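Local structure of translation initiation factor eif-2b-like protein (Chaetomium thermophilum, 4ZEO) at residues Glu360-Ala364 and Asn396-Arg401; Val271-Ala276 and Ile438-Glu442; Phe185-Glu190 and Leu253-Asp258; Ser199-Val205 and Val237-Ile242. The protein is the delta subunit of eIF2B, the decameric guanine nucleotide exchange factor of eIF2, and so probably acts in the initiation of translation. Residues are numbered along the deposited sequence.

Interaction 1 of 4, residues Glu360-Ala364 and Asn396-Arg401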
loop_
_atom_site.group_PDB
_atom_site.type_symbol
_atom_site.label_atom_id
_atom_site.label_comp_id
_atom_site.label_asym_id
_atom_site.label_seq_id
_atom_site.Cartn_x
_atom_site.Cartn_y
_atom_site.Cartn_z
ATOM N N GLU A 360 -4.041 4.381 1.625
ATOM C CA GLU A 360 -3.117 4.546 0.514
ATOM C C GLU A 360 -1.782 5.158 0.958
ATOM O O GLU A 360 -0.751 4.889 0.363
ATOM C CB GLU A 360 -3.748 5.436 -0.549
ATOM C CG GLU A 360 -4.769 4.742 -1.437
ATOM C CD GLU A 360 -4.441 3.309 -1.790
ATOM O OE1 GLU A 360 -5.028 2.395 -1.168
ATOM O OE2 GLU A 360 -3.640 3.102 -2.718
ATOM N N ALA A 361 -1.809 5.989 1.997
ATOM C CA ALA A 361 -0.594 6.654 2.461
ATOM C C ALA A 361 -0.746 7.228 3.851
ATOM O O ALA A 361 -1.865 7.399 4.354
ATOM C CB ALA A 361 -0.188 7.777 1.499
ATOM N N ILE A 362 0.390 7.550 4.464
ATOM C CA ILE A 362 0.378 8.297 5.712
ATOM C C ILE A 362 1.239 9.530 5.531
ATOM O O ILE A 362 2.382 9.451 5.086
ATOM C CB ILE A 362 0.854 7.454 6.884
ATOM C CG1 ILE A 362 -0.112 6.284 7.060
ATOM C CG2 ILE A 362 0.933 8.305 8.132
ATOM C CD1 ILE A 362 0.049 5.530 8.285
ATOM N N PHE A 363 0.658 10.683 5.821
ATOM C CA PHE A 363 1.336 11.951 5.621
ATOM C C PHE A 363 2.293 12.216 6.768
ATOM O O PHE A 363 2.263 11.531 7.794
ATOM C CB PHE A 363 0.315 13.090 5.504
ATOM C CG PHE A 363 -0.521 13.035 4.259
ATOM C CD1 PHE A 363 0.009 13.401 3.035
ATOM C CD2 PHE A 363 -1.831 12.588 4.309
ATOM C CE1 PHE A 363 -0.758 13.343 1.892
ATOM C CE2 PHE A 363 -2.591 12.521 3.176
ATOM C CZ PHE A 363 -2.055 12.901 1.964
ATOM N N ALA A 364 3.126 13.233 6.582
ATOM C CA ALA A 364 4.125 13.649 7.557
ATOM C C ALA A 364 3.489 14.064 8.887
ATOM O O ALA A 364 4.076 13.873 9.947
ATOM C CB ALA A 364 4.954 14.774 6.987
ATOM N N ASN A 396 4.735 3.433 2.435
ATOM C CA ASN A 396 3.601 4.314 2.193
ATOM C C ASN A 396 3.675 5.629 3.007
ATOM O O ASN A 396 2.871 6.526 2.795
ATOM C CB ASN A 396 2.284 3.581 2.508
ATOM C CG ASN A 396 1.925 2.516 1.467
ATOM O OD1 ASN A 396 2.013 2.754 0.267
ATOM N ND2 ASN A 396 1.537 1.338 1.931
ATOM N N PHE A 397 4.602 5.714 3.958
ATOM C CA PHE A 397 4.793 6.937 4.738
ATOM C C PHE A 397 5.491 8.019 3.950
ATOM O O PHE A 397 6.366 7.751 3.122
ATOM C CB PHE A 397 5.604 6.676 6.008
ATOM C CG PHE A 397 4.833 5.995 7.098
ATOM C CD1 PHE A 397 4.257 4.754 6.875
ATOM C CD2 PHE A 397 4.744 6.553 8.359
ATOM C CE1 PHE A 397 3.559 4.102 7.871
ATOM C CE2 PHE A 397 4.056 5.911 9.373
ATOM C CZ PHE A 397 3.459 4.676 9.127
ATOM N N ASP A 398 5.091 9.251 4.202
ATOM C CA ASP A 398 5.808 10.385 3.663
ATOM C C ASP A 398 6.937 10.649 4.642
ATOM O O ASP A 398 6.711 11.167 5.718
ATOM C CB ASP A 398 4.895 11.598 3.522
ATOM C CG ASP A 398 5.565 12.753 2.815
ATOM O OD1 ASP A 398 5.158 13.907 3.045
ATOM O OD2 ASP A 398 6.492 12.505 2.020
ATOM N N ARG A 399 8.147 10.237 4.308
ATOM C CA ARG A 399 9.252 10.394 5.244
ATOM C C ARG A 399 9.932 11.734 5.009
ATOM O O ARG A 399 10.502 12.320 5.933
ATOM C CB ARG A 399 10.248 9.242 5.109
ATOM C CG ARG A 399 9.583 7.939 4.742
ATOM C CD ARG A 399 10.552 6.786 4.768
ATOM N NE ARG A 399 10.027 5.642 4.027
ATOM C CZ ARG A 399 10.634 5.113 2.969
ATOM N NH1 ARG A 399 10.092 4.086 2.340
ATOM N NH2 ARG A 399 11.789 5.604 2.543
ATOM N N GLU A 400 9.847 12.213 3.770
ATOM C CA GLU A 400 10.400 13.509 3.380
ATOM C C GLU A 400 9.324 14.591 3.216
ATOM O O GLU A 400 8.677 14.655 2.165
ATOM C CB GLU A 400 11.175 13.375 2.071
ATOM C CG GLU A 400 12.595 12.846 2.204
ATOM C CD GLU A 400 13.604 13.775 1.543
ATOM O OE1 GLU A 400 13.363 14.184 0.374
ATOM O OE2 GLU A 400 14.640 14.117 2.180
ATOM N N ARG A 401 9.136 15.412 4.257
ATOM C CA ARG A 401 8.313 16.637 4.233
ATOM C C ARG A 401 8.260 17.301 5.613
ATOM O O ARG A 401 8.824 16.797 6.584
ATOM C CB ARG A 401 6.883 16.367 3.750
ATOM C CG ARG A 401 6.616 16.825 2.307
ATOM C CD ARG A 401 5.118 16.830 1.995
ATOM N NE ARG A 401 4.829 16.323 0.650
ATOM C CZ ARG A 401 3.604 16.077 0.180
ATOM N NH1 ARG A 401 3.454 15.626 -1.062
ATOM N NH2 ARG A 401 2.532 16.277 0.945
#
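A single parallel beta bridge, Ile362 with Phe397 (CA-CA 4.7 Å), ties the short edge strand 361-362 of the small antiparallel sheet to the loop that follows strand 387-391 of the Rossmann-like domain. Glu360 turns its CB away from the loop, and its carboxylate is hydrogen-bonded to the backbone N of Ser174. With Ala361 it faces His369 on the neighbouring strand in a classic beta bulge; Ala361 also sets its CA 3.5 Å from Asn396 O. Ile362 holds the bridge on both sides: its N donates to Asn396 O (3.2 Å), and its O accepts from Asp398 N (2.9 Å). Its side chain lies over one face of the Phe397 ring in a CH-pi contact, with CB 4.1 Å from the centroid and almost on the ring normal. Phe363 points away and meets the rings of His369 and Phe224. At the exposed end, Ala364 packs its CB 4.0 Å from Asp398 OD1 and, less surely, 4.1 Å from CB of the poorly ordered Arg401.

Interaction 2 of 4, residues Val271-Ala276 and Ile438-Glu442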
loop_
_atom_site.group_PDB
_atom_site.type_symbol
_atom_site.label_atom_id
_atom_site.label_comp_id
_atom_site.label_asym_id
_atom_site.label_seq_id
_atom_site.Cartn_x
_atom_site.Cartn_y
_atom_site.Cartn_z
ATOM N N VAL A 271 4.131 -9.896 7.941
ATOM C CA VAL A 271 4.446 -9.428 9.277
ATOM C C VAL A 271 3.331 -8.565 9.842
ATOM O O VAL A 271 2.911 -8.781 10.982
ATOM C CB VAL A 271 5.798 -8.639 9.304
ATOM C CG1 VAL A 271 5.988 -7.898 10.640
ATOM C CG2 VAL A 271 6.972 -9.565 9.016
ATOM N N ILE A 272 2.810 -7.632 9.044
ATOM C CA ILE A 272 1.720 -6.760 9.502
ATOM C C ILE A 272 0.472 -7.585 9.847
ATOM O O ILE A 272 -0.140 -7.397 10.899
ATOM C CB ILE A 272 1.351 -5.685 8.438
ATOM C CG1 ILE A 272 2.468 -4.643 8.315
ATOM C CG2 ILE A 272 0.054 -4.979 8.809
ATOM C CD1 ILE A 272 2.319 -3.699 7.106
ATOM N N ALA A 273 0.104 -8.514 8.973
ATOM C CA ALA A 273 -1.094 -9.327 9.208
ATOM C C ALA A 273 -0.903 -10.177 10.459
ATOM O O ALA A 273 -1.802 -10.284 11.289
ATOM C CB ALA A 273 -1.408 -10.198 8.004
ATOM N N ARG A 274 0.283 -10.753 10.608
ATOM C CA ARG A 274 0.556 -11.590 11.766
ATOM C C ARG A 274 0.578 -10.760 13.045
ATOM O O ARG A 274 -0.021 -11.119 14.045
ATOM C CB ARG A 274 1.876 -12.338 11.607
ATOM C CG ARG A 274 2.274 -13.047 12.864
ATOM C CD ARG A 274 3.217 -14.195 12.584
ATOM N NE ARG A 274 3.520 -14.920 13.809
ATOM C CZ ARG A 274 4.281 -16.009 13.880
ATOM N NH1 ARG A 274 4.829 -16.524 12.790
ATOM N NH2 ARG A 274 4.495 -16.586 15.048
ATOM N N ASN A 275 1.280 -9.645 13.016
ATOM C CA ASN A 275 1.383 -8.840 14.217
ATOM C C ASN A 275 0.049 -8.156 14.557
ATOM O O ASN A 275 -0.296 -8.036 15.727
ATOM C CB ASN A 275 2.543 -7.847 14.067
ATOM C CG ASN A 275 3.894 -8.542 14.131
ATOM O OD1 ASN A 275 3.956 -9.764 14.273
ATOM N ND2 ASN A 275 4.976 -7.780 13.994
ATOM N N ALA A 276 -0.723 -7.758 13.549
ATOM C CA ALA A 276 -2.050 -7.179 13.811
ATOM C C ALA A 276 -3.041 -8.222 14.365
ATOM O O ALA A 276 -3.869 -7.904 15.226
ATOM C CB ALA A 276 -2.614 -6.534 12.547
ATOM N N ILE A 438 0.112 0.010 12.832
ATOM C CA ILE A 438 0.991 -1.147 12.801
ATOM C C ILE A 438 1.676 -1.251 11.421
ATOM O O ILE A 438 1.004 -1.349 10.398
ATOM C CB ILE A 438 0.228 -2.444 13.082
ATOM C CG1 ILE A 438 -0.384 -2.425 14.476
ATOM C CG2 ILE A 438 1.145 -3.662 12.931
ATOM C CD1 ILE A 438 -1.198 -3.687 14.774
ATOM N N THR A 439 3.012 -1.285 11.416
ATOM C CA THR A 439 3.802 -1.398 10.196
ATOM C C THR A 439 4.583 -2.703 10.258
ATOM O O THR A 439 4.396 -3.489 11.181
ATOM C CB THR A 439 4.799 -0.225 9.982
ATOM O OG1 THR A 439 5.909 -0.351 10.883
ATOM C CG2 THR A 439 4.125 1.141 10.154
ATOM N N GLU A 440 5.369 -2.982 9.221
ATOM C CA GLU A 440 6.207 -4.167 9.201
ATOM C C GLU A 440 7.417 -4.052 10.173
ATOM O O GLU A 440 8.147 -5.031 10.375
ATOM C CB GLU A 440 6.681 -4.462 7.769
ATOM C CG GLU A 440 7.797 -3.566 7.231
ATOM C CD GLU A 440 7.310 -2.355 6.474
ATOM O OE1 GLU A 440 6.186 -1.892 6.733
ATOM O OE2 GLU A 440 8.056 -1.866 5.597
ATOM N N ILE A 441 7.660 -2.860 10.733
ATOM C CA ILE A 441 8.779 -2.680 11.654
ATOM C C ILE A 441 8.524 -3.400 12.980
ATOM O O ILE A 441 7.527 -3.162 13.618
ATOM C CB ILE A 441 9.083 -1.218 11.941
ATOM C CG1 ILE A 441 9.325 -0.452 10.644
ATOM C CG2 ILE A 441 10.290 -1.113 12.885
ATOM C CD1 ILE A 441 10.349 -1.089 9.753
ATOM N N GLU A 442 9.384 -4.349 13.334
ATOM C CA GLU A 442 9.248 -5.083 14.589
ATOM C C GLU A 442 10.171 -4.636 15.713
ATOM O O GLU A 442 9.814 -4.733 16.884
ATOM C CB GLU A 442 9.447 -6.583 14.336
ATOM C CG GLU A 442 8.280 -7.209 13.578
ATOM C CD GLU A 442 8.475 -8.679 13.275
ATOM O OE1 GLU A 442 7.762 -9.497 13.913
ATOM O OE2 GLU A 442 9.341 -9.018 12.443
HETATM O O HOH W 1 4.979 -4.931 13.440
#
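Residues 271-276 are a stretch of regular helix within the long helix 246-277, held by bonds such as Asn275 N to Val271 O (2.7 Å). Segment 438-442 leaves the end of strand 436-438 and passes this helix as a loop; the backbones come closest at Ile272 and Glu440, whose CA atoms are 5.2 Å apart. The loop bends in an ST turn: Thr439 OG1 accepts from Ile441 N at 3.1 Å. Ile272 packs on the loop backbone, its CG1 3.5 Å from both Thr439 C and Glu440 N. One helical turn on, Ala276 receives the end of Ile438, with CB 3.9 Å from Ile438 CD1. Strand 436-438 is one of the two outermost strands of the six-stranded parallel sheet in the Rossmann-like domain, and the contact lays the C-terminal part of the helix over the face of the sheet at strands 387-391 and 436-438; Ile272, Ala276 and Ile438 all touch Leu391. Val271 faces the loop further out, its CG1 3.6 Å from Glu440 O and 3.7 Å from Glu442 CD. The Glu440 carboxylate is hydrogen-bonded to the Thr394 hydroxyl. Asn275 supplies the polar link: ND2 donates to Glu442 OE1 at 3.3 Å and to a water at 2.9 Å, and that water donates in turn to Thr439 O (2.7 Å) and Ile441 O (3.1 Å).

Interaction 3 of 4, residues Phe185-Glu190 and Leu253-Asp258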
loop_
_atom_site.group_PDB
_atom_site.type_symbol
_atom_site.label_atom_id
_atom_site.label_comp_id
_atom_site.label_asym_id
_atom_site.label_seq_id
_atom_site.Cartn_x
_atom_site.Cartn_y
_atom_site.Cartn_z
ATOM N N PHE A 185 10.693 -1.809 -13.865
ATOM C CA PHE A 185 12.023 -1.203 -13.738
ATOM C C PHE A 185 13.111 -2.290 -13.760
ATOM O O PHE A 185 14.220 -2.099 -14.255
ATOM C CB PHE A 185 12.150 -0.401 -12.438
ATOM C CG PHE A 185 11.471 0.931 -12.477
ATOM C CD1 PHE A 185 10.829 1.376 -13.629
ATOM C CD2 PHE A 185 11.538 1.783 -11.383
ATOM C CE1 PHE A 185 10.228 2.636 -13.660
ATOM C CE2 PHE A 185 10.940 3.046 -11.419
ATOM C CZ PHE A 185 10.289 3.464 -12.550
ATOM N N ARG A 186 12.783 -3.436 -13.194
ATOM C CA ARG A 186 13.706 -4.536 -13.177
ATOM C C ARG A 186 14.045 -4.928 -14.621
ATOM O O ARG A 186 15.211 -5.144 -14.973
ATOM C CB ARG A 186 13.101 -5.693 -12.390
ATOM C CG ARG A 186 14.107 -6.648 -11.826
ATOM C CD ARG A 186 13.442 -7.845 -11.196
ATOM N NE ARG A 186 14.439 -8.730 -10.623
ATOM C CZ ARG A 186 15.089 -9.635 -11.343
ATOM N NH1 ARG A 186 14.826 -9.746 -12.640
ATOM N NH2 ARG A 186 15.990 -10.429 -10.776
ATOM N N LYS A 187 13.014 -4.979 -15.458
ATOM C CA LYS A 187 13.174 -5.308 -16.865
ATOM C C LYS A 187 13.958 -4.206 -17.610
ATOM O O LYS A 187 14.779 -4.488 -18.482
ATOM C CB LYS A 187 11.799 -5.513 -17.496
ATOM C CG LYS A 187 11.145 -6.838 -17.166
ATOM C CD LYS A 187 9.839 -6.984 -17.920
ATOM C CE LYS A 187 8.951 -8.096 -17.370
ATOM N NZ LYS A 187 9.359 -9.467 -17.799
ATOM N N VAL A 188 13.717 -2.951 -17.240
ATOM C CA VAL A 188 14.412 -1.811 -17.841
ATOM C C VAL A 188 15.920 -1.928 -17.616
ATOM O O VAL A 188 16.707 -1.752 -18.546
ATOM C CB VAL A 188 13.891 -0.479 -17.267
ATOM C CG1 VAL A 188 14.750 0.688 -17.720
ATOM C CG2 VAL A 188 12.444 -0.271 -17.647
ATOM N N ILE A 189 16.307 -2.274 -16.393
ATOM C CA ILE A 189 17.704 -2.473 -16.048
ATOM C C ILE A 189 18.316 -3.645 -16.813
ATOM O O ILE A 189 19.433 -3.526 -17.329
ATOM C CB ILE A 189 17.852 -2.711 -14.545
ATOM C CG1 ILE A 189 17.428 -1.461 -13.781
ATOM C CG2 ILE A 189 19.272 -3.079 -14.189
ATOM C CD1 ILE A 189 17.330 -1.671 -12.295
ATOM N N GLU A 190 17.566 -4.744 -16.940
ATOM C CA GLU A 190 18.035 -5.913 -17.687
ATOM C C GLU A 190 18.353 -5.510 -19.115
ATOM O O GLU A 190 19.401 -5.853 -19.654
ATOM C CB GLU A 190 16.992 -7.048 -17.678
ATOM C CG GLU A 190 16.924 -7.858 -16.379
ATOM C CD GLU A 190 15.867 -8.979 -16.394
ATOM O OE1 GLU A 190 14.683 -8.705 -16.712
ATOM O OE2 GLU A 190 16.236 -10.145 -16.109
ATOM N N LEU A 253 21.755 -3.658 -8.852
ATOM C CA LEU A 253 20.447 -3.014 -8.903
ATOM C C LEU A 253 19.332 -4.075 -8.883
ATOM O O LEU A 253 18.304 -3.885 -8.247
ATOM C CB LEU A 253 20.334 -2.143 -10.146
ATOM C CG LEU A 253 21.052 -0.799 -10.111
ATOM C CD1 LEU A 253 20.875 -0.092 -11.450
ATOM C CD2 LEU A 253 20.531 0.080 -8.977
ATOM N N LEU A 254 19.549 -5.186 -9.583
ATOM C CA LEU A 254 18.563 -6.253 -9.648
ATOM C C LEU A 254 18.370 -6.913 -8.280
ATOM O O LEU A 254 17.248 -7.228 -7.883
ATOM C CB LEU A 254 18.963 -7.283 -10.699
ATOM C CG LEU A 254 18.843 -6.776 -12.147
ATOM C CD1 LEU A 254 18.954 -7.912 -13.151
ATOM C CD2 LEU A 254 17.527 -6.040 -12.349
ATOM N N GLU A 255 19.455 -7.084 -7.534
ATOM C CA GLU A 255 19.322 -7.711 -6.232
ATOM C C GLU A 255 18.790 -6.713 -5.214
ATOM O O GLU A 255 18.122 -7.081 -4.259
ATOM C CB GLU A 255 20.664 -8.280 -5.785
ATOM C CG GLU A 255 21.120 -9.376 -6.728
ATOM C CD GLU A 255 22.576 -9.773 -6.563
ATOM O OE1 GLU A 255 23.199 -9.381 -5.551
ATOM O OE2 GLU A 255 23.092 -10.494 -7.447
ATOM N N TRP A 256 19.031 -5.438 -5.469
ATOM C CA TRP A 256 18.477 -4.394 -4.646
ATOM C C TRP A 256 16.947 -4.256 -4.820
ATOM O O TRP A 256 16.220 -4.018 -3.868
ATOM C CB TRP A 256 19.192 -3.091 -4.955
ATOM C CG TRP A 256 18.680 -1.999 -4.151
ATOM C CD1 TRP A 256 19.125 -1.601 -2.931
ATOM C CD2 TRP A 256 17.558 -1.177 -4.470
ATOM N NE1 TRP A 256 18.356 -0.556 -2.477
ATOM C CE2 TRP A 256 17.383 -0.276 -3.405
ATOM C CE3 TRP A 256 16.685 -1.111 -5.559
ATOM C CZ2 TRP A 256 16.379 0.696 -3.391
ATOM C CZ3 TRP A 256 15.665 -0.138 -5.555
ATOM C CH2 TRP A 256 15.526 0.748 -4.471
ATOM N N ILE A 257 16.470 -4.366 -6.048
ATOM C CA ILE A 257 15.033 -4.348 -6.317
ATOM C C ILE A 257 14.327 -5.544 -5.681
ATOM O O ILE A 257 13.249 -5.410 -5.109
ATOM C CB ILE A 257 14.773 -4.311 -7.837
ATOM C CG1 ILE A 257 15.100 -2.904 -8.333
ATOM C CG2 ILE A 257 13.338 -4.685 -8.178
ATOM C CD1 ILE A 257 14.770 -2.651 -9.757
ATOM N N ASP A 258 14.946 -6.711 -5.805
ATOM C CA ASP A 258 14.404 -7.939 -5.264
ATOM C C ASP A 258 14.349 -7.865 -3.749
ATOM O O ASP A 258 13.413 -8.331 -3.117
ATOM C CB ASP A 258 15.241 -9.135 -5.718
ATOM C CG ASP A 258 15.074 -9.429 -7.195
ATOM O OD1 ASP A 258 14.201 -8.813 -7.839
ATOM O OD2 ASP A 258 15.817 -10.282 -7.718
#
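Ile189 and Ile257 meet at the middle of the contact, CD1 to CD1 at 3.7 Å, each with its CB directed at the opposing helix. Leu253 extends this apolar patch, its CB 3.7 Å from Ile189 CD1, while Phe185 meets Ile257 CD1 just with its backbone C (4.3 Å) and its CB (4.4 Å), and its ring packs instead on Leu209 and Gln212 of helix 200-219. Moving outward, Leu254 lies between the isoleucines and the charged groups: its CD2 is 3.9 Å from Ile189 CG2 and 3.5 Å from Arg186 CG, and its CD1 is 3.8 Å from Glu190 CG. The same CD2 sits over one face of the Arg186 guanidinium, so the flat cation is covered by a methyl group while its edge remains available for polar partners. Asp258 takes that edge with a two-pronged salt bridge, Arg186 NE to Asp258 OD1 at 2.8 Å and Arg186 NH2 to Asp258 OD2 at 3.1 Å. Glu190, one turn on from Arg186, completes the charge network through a long pairing of its OE2 with Arg186 NH1 at 3.8 Å. The segment axes approach to 10.0 Å and run antiparallel at 172°, the nearly aligned packing of an antiparallel helical bundle; here helix 174-191 and this part of helix 246-277 belong to the N-terminal helical domain of the eIF2B alpha/beta/delta fold.

Interaction 4 of 4, residues Ser199-Val205 and Val237-Ile242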
loop_
_atom_site.group_PDB
_atom_site.type_symbol
_atom_site.label_atom_id
_atom_site.label_comp_id
_atom_site.label_asym_id
_atom_site.label_seq_id
_atom_site.Cartn_x
_atom_site.Cartn_y
_atom_site.Cartn_z
ATOM N N SER A 199 29.083 5.904 -18.608
ATOM C CA SER A 199 28.876 5.000 -17.492
ATOM C C SER A 199 27.418 5.042 -17.065
ATOM O O SER A 199 26.736 6.045 -17.252
ATOM C CB SER A 199 29.770 5.356 -16.313
ATOM O OG SER A 199 29.316 6.541 -15.693
ATOM N N LEU A 200 26.946 3.945 -16.489
ATOM C CA LEU A 200 25.586 3.878 -15.999
ATOM C C LEU A 200 25.373 4.958 -14.943
ATOM O O LEU A 200 24.319 5.594 -14.904
ATOM C CB LEU A 200 25.309 2.488 -15.413
ATOM C CG LEU A 200 24.044 2.178 -14.596
ATOM C CD1 LEU A 200 23.699 0.697 -14.744
ATOM C CD2 LEU A 200 24.167 2.544 -13.121
ATOM N N SER A 201 26.399 5.179 -14.118
ATOM C CA SER A 201 26.350 6.143 -13.009
ATOM C C SER A 201 26.028 7.550 -13.483
ATOM O O SER A 201 25.549 8.364 -12.716
ATOM C CB SER A 201 27.665 6.164 -12.221
ATOM O OG SER A 201 28.743 6.612 -13.011
ATOM N N ARG A 202 26.413 7.861 -14.709
ATOM C CA ARG A 202 26.160 9.165 -15.315
ATOM C C ARG A 202 24.970 9.193 -16.308
ATOM O O ARG A 202 24.321 10.226 -16.464
ATOM C CB ARG A 202 27.459 9.674 -15.961
ATOM C CG ARG A 202 28.490 10.103 -14.889
ATOM C CD ARG A 202 29.568 11.074 -15.404
ATOM N NE ARG A 202 30.771 11.035 -14.561
ATOM C CZ ARG A 202 31.862 11.777 -14.747
ATOM N NH1 ARG A 202 31.923 12.653 -15.744
ATOM N NH2 ARG A 202 32.896 11.655 -13.922
ATOM N N HIS A 203 24.809 8.131 -17.097
ATOM C CA HIS A 203 23.785 8.040 -18.155
ATOM C C HIS A 203 22.376 7.571 -17.732
ATOM O O HIS A 203 21.357 8.083 -18.205
ATOM C CB HIS A 203 24.298 7.119 -19.267
ATOM C CG HIS A 203 23.366 6.990 -20.429
ATOM N ND1 HIS A 203 22.541 5.896 -20.614
ATOM C CD2 HIS A 203 23.141 7.811 -21.486
ATOM C CE1 HIS A 203 21.835 6.063 -21.717
ATOM N NE2 HIS A 203 22.190 7.213 -22.273
ATOM N N PHE A 204 22.320 6.557 -16.879
ATOM C CA PHE A 204 21.082 5.826 -16.643
ATOM C C PHE A 204 19.908 6.663 -16.105
ATOM O O PHE A 204 18.803 6.618 -16.651
ATOM C CB PHE A 204 21.370 4.636 -15.711
ATOM C CG PHE A 204 20.155 3.813 -15.393
ATOM C CD1 PHE A 204 19.601 2.968 -16.348
ATOM C CD2 PHE A 204 19.578 3.855 -14.130
ATOM C CE1 PHE A 204 18.446 2.206 -16.059
ATOM C CE2 PHE A 204 18.436 3.089 -13.829
ATOM C CZ PHE A 204 17.870 2.270 -14.794
ATOM N N VAL A 205 20.134 7.434 -15.056
ATOM C CA VAL A 205 19.035 8.177 -14.456
ATOM C C VAL A 205 18.454 9.249 -15.396
ATOM O O VAL A 205 17.256 9.240 -15.676
ATOM C CB VAL A 205 19.479 8.806 -13.105
ATOM C CG1 VAL A 205 18.430 9.767 -12.556
ATOM C CG2 VAL A 205 19.801 7.694 -12.097
ATOM N N VAL A 237 21.872 4.055 -7.453
ATOM C CA VAL A 237 22.626 4.332 -8.665
ATOM C C VAL A 237 23.794 5.275 -8.373
ATOM O O VAL A 237 24.898 5.094 -8.890
ATOM C CB VAL A 237 21.732 4.952 -9.759
ATOM C CG1 VAL A 237 22.574 5.416 -10.945
ATOM C CG2 VAL A 237 20.632 3.966 -10.172
ATOM N N ASN A 238 23.549 6.266 -7.526
ATOM C CA ASN A 238 24.586 7.222 -7.178
ATOM C C ASN A 238 25.768 6.621 -6.402
ATOM O O ASN A 238 26.795 7.269 -6.275
ATOM C CB ASN A 238 23.982 8.398 -6.413
ATOM C CG ASN A 238 23.475 9.503 -7.342
ATOM O OD1 ASN A 238 24.117 10.545 -7.485
ATOM N ND2 ASN A 238 22.308 9.293 -7.945
ATOM N N LYS A 239 25.604 5.445 -5.790
ATOM C CA LYS A 239 26.726 4.801 -5.074
ATOM C C LYS A 239 27.773 4.251 -6.049
ATOM O O LYS A 239 28.932 4.056 -5.687
ATOM C CB LYS A 239 26.221 3.708 -4.107
ATOM C CG LYS A 239 25.613 4.297 -2.797
ATOM C CD LYS A 239 24.647 3.371 -2.036
ATOM C CE LYS A 239 23.187 3.911 -2.142
ATOM N NZ LYS A 239 22.089 3.442 -1.223
ATOM N N PHE A 240 27.352 4.029 -7.286
ATOM C CA PHE A 240 28.229 3.620 -8.378
ATOM C C PHE A 240 29.102 4.759 -8.919
ATOM O O PHE A 240 28.772 5.940 -8.759
ATOM C CB PHE A 240 27.372 3.040 -9.493
ATOM C CG PHE A 240 26.624 1.814 -9.086
ATOM C CD1 PHE A 240 27.230 0.861 -8.305
ATOM C CD2 PHE A 240 25.296 1.653 -9.421
ATOM C CE1 PHE A 240 26.545 -0.262 -7.920
ATOM C CE2 PHE A 240 24.605 0.525 -9.030
ATOM C CZ PHE A 240 25.230 -0.424 -8.273
ATOM N N ASP A 241 30.235 4.397 -9.517
ATOM C CA ASP A 241 31.145 5.367 -10.133
ATOM C C ASP A 241 31.378 5.032 -11.609
ATOM O O ASP A 241 30.948 3.976 -12.089
ATOM C CB ASP A 241 32.474 5.459 -9.361
ATOM C CG ASP A 241 33.228 4.142 -9.303
ATOM O OD1 ASP A 241 33.690 3.766 -8.205
ATOM O OD2 ASP A 241 33.377 3.482 -10.346
ATOM N N ILE A 242 32.040 5.943 -12.322
ATOM C CA ILE A 242 32.362 5.735 -13.730
ATOM C C ILE A 242 33.203 4.464 -13.937
ATOM O O ILE A 242 33.104 3.808 -14.972
ATOM C CB ILE A 242 33.068 6.962 -14.325
ATOM C CG1 ILE A 242 32.789 7.035 -15.819
ATOM C CG2 ILE A 242 34.584 6.956 -14.058
ATOM C CD1 ILE A 242 32.292 8.383 -16.261
#
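Val237, with chi1 in the t well, is a knob in a hole formed by Leu200, Ser201, Phe204 and Val205 at the start of helix 200-219. Its CG1 lies 3.8 Å from Val205 CG2 and 3.9 Å from Leu200 CD2, and its CG2 is 4.1 Å from Phe204 CD2. Leu200 starts out sideways, but its t,t conformation carries CD2 back to the contact, where it also meets Phe240 CD2 at 4.0 Å. Ser199, the N-cap residue, and Ser201 both adopt p rotamers, which bring their hydroxyls together (OG to OG 2.7 Å) in a hydrogen bond at the helix start. Past Phe240, the chain crosses this helix end: Ser201 CB is 3.6 Å from Phe240 O, and Ser199 CB is 3.5 Å from Ile242 CG1. Arg202, extended beyond chi1, reaches along the surface so that Ile242 CD1 lies over one face of its guanidinium, 3.5 Å from NE. The two segments are thus joined by shape and apolar packing; the hydroxyl pair is bonded within segment 199-205, and the exposed Arg202 contributes a flat surface to Ile242 rather than a charge pairing across the contact.

Overall arrangement
Interactions 3 and 4 belong to the helical domain and touch each other: Ile189 packs on Phe204, and Leu253 on Val237 and Phe240, so four successive helices share one apolar core. Interaction 3 is the buried one and closes with a salt-bridge network at its polar edge, whereas interaction 4 is partly exposed and relies on packing alone. Interactions 1 and 2, like interaction 4 partly buried, lie by the Rossmann-like domain and also touch, through Phe397 and Thr439; there loops take part, and backbone bonds in the former, or a side-chain bond and a water in the latter, supplement the packing. Helix 246-277 serves both regions, entering interactions 2 and 3, whose centres are about 26 Å apart.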